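Putative enoyl-CoA hydratase/isomerase (Bordetella parapertussis, PDB 3ISA) probably acts on acyl-CoA thioesters as an enoyl-CoA hydratase or isomerase of the crotonase family. Local coordinates at residues 143-146 with 147-150. Numbering follows the deposited sequence.
Sequences GTRR and FRDI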
# COMPACT_ATOMS: atom_id res chain seq x y z
N GLY D 143 -14.32 8.16 13.68
CA GLY D 143 -14.81 6.77 13.63
C GLY D 143 -15.33 6.35 12.26
O GLY D 143 -15.87 5.24 12.11
N THR D 144 -15.14 7.21 11.27
CA THR D 144 -15.81 7.07 9.97
C THR D 144 -15.45 5.77 9.25
O THR D 144 -16.35 4.99 8.88
CB THR D 144 -15.55 8.33 9.08
OG1 THR D 144 -15.85 9.53 9.81
CG2 THR D 144 -16.39 8.24 7.79
N ARG D 145 -14.16 5.51 9.07
CA ARG D 145 -13.71 4.31 8.36
C ARG D 145 -13.99 3.04 9.13
O ARG D 145 -14.31 2.01 8.52
CB ARG D 145 -12.21 4.39 8.06
CG ARG D 145 -11.86 5.45 7.01
CD ARG D 145 -10.46 5.20 6.50
NE ARG D 145 -10.01 6.25 5.58
CZ ARG D 145 -9.48 7.41 5.95
NH1 ARG D 145 -9.36 7.72 7.26
NH2 ARG D 145 -9.10 8.28 5.01
N ARG D 146 -13.86 3.09 10.46
CA ARG D 146 -14.21 1.93 11.30
C ARG D 146 -15.67 1.58 11.19
O ARG D 146 -16.03 0.39 11.09
CB ARG D 146 -13.79 2.11 12.77
CG ARG D 146 -12.27 1.93 13.00
CD ARG D 146 -11.86 1.97 14.51
NE ARG D 146 -12.35 3.19 15.15
CZ ARG D 146 -11.70 4.36 15.18
NH1 ARG D 146 -10.47 4.49 14.68
NH2 ARG D 146 -12.28 5.40 15.76
N PHE D 147 -16.53 2.60 11.17
CA PHE D 147 -17.95 2.32 10.99
C PHE D 147 -18.22 1.74 9.59
O PHE D 147 -18.95 0.75 9.47
CB PHE D 147 -18.79 3.56 11.28
CG PHE D 147 -20.27 3.32 11.23
CD1 PHE D 147 -20.90 2.51 12.18
CD2 PHE D 147 -21.05 3.92 10.23
CE1 PHE D 147 -22.28 2.30 12.13
CE2 PHE D 147 -22.42 3.73 10.18
CZ PHE D 147 -23.04 2.91 11.12
N ARG D 148 -17.55 2.29 8.58
CA ARG D 148 -17.59 1.76 7.22
C ARG D 148 -17.20 0.27 7.13
O ARG D 148 -17.90 -0.52 6.50
CB ARG D 148 -16.70 2.60 6.30
CG ARG D 148 -16.61 2.07 4.86
CD ARG D 148 -15.33 2.54 4.24
NE ARG D 148 -14.15 1.94 4.86
CZ ARG D 148 -12.91 2.34 4.62
NH1 ARG D 148 -12.68 3.34 3.77
NH2 ARG D 148 -11.89 1.73 5.22
N ASP D 149 -16.10 -0.10 7.80
CA ASP D 149 -15.57 -1.46 7.81
C ASP D 149 -16.56 -2.48 8.36
O ASP D 149 -16.57 -3.63 7.93
CB ASP D 149 -14.27 -1.52 8.59
CG ASP D 149 -13.10 -0.88 7.86
OD1 ASP D 149 -13.24 -0.47 6.69
OD2 ASP D 149 -12.01 -0.81 8.44
N ILE D 150 -17.40 -2.03 9.29
CA ILE D 150 -18.43 -2.87 9.90
C ILE D 150 -19.66 -3.03 8.99
O ILE D 150 -20.04 -4.16 8.67
CB ILE D 150 -18.86 -2.31 11.27
CG1 ILE D 150 -17.70 -2.37 12.28
CG2 ILE D 150 -20.13 -3.03 11.81
CD1 ILE D 150 -17.91 -1.45 13.52
O HOH W 1 -10.39 5.25 2.86
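Phe147 N bonds to Gly143 O at 2.9 Å in the first turn of the crotonase-fold helix 144-151, whose N-cap is Gly143. Further backbone bonds run from Arg148 N to Thr144 O and, at 2.9 Å, from Asp149 N to Arg145 O; the fourth, Ile150 N to Arg146 O at 3.3 Å, is weak. Arg148 also grips Asp149 side-on: NE reaches OD1 from its anti side, and NH2 forms a salt bridge to the syn side of that oxygen at 3.0 Å. A bend at chi3 (67°) folds the Arg148 chain back toward this carboxylate. A water accepts from Arg145 NE at 2.9 Å and from Arg148 NH1 at 3.1 Å, lying in both guanidinium planes and bridging two like charges. Asp149 OD2 is hydrogen-bonded to His216 NE2, and salt bridges run from Arg145 NH1 to Asp220 and from Arg146 NH1 to Glu88 of helix 77-95. Phe147 packs edge-to-face on Phe176, and Val211 of a second subunit touches both Arg145 and Arg148. The extended Arg145 chain runs beside Arg148, the two guanidinium planes 71° apart, and Arg145 CG sits 3.8 Å above the guanidinium plane of Arg148, offset toward its rim.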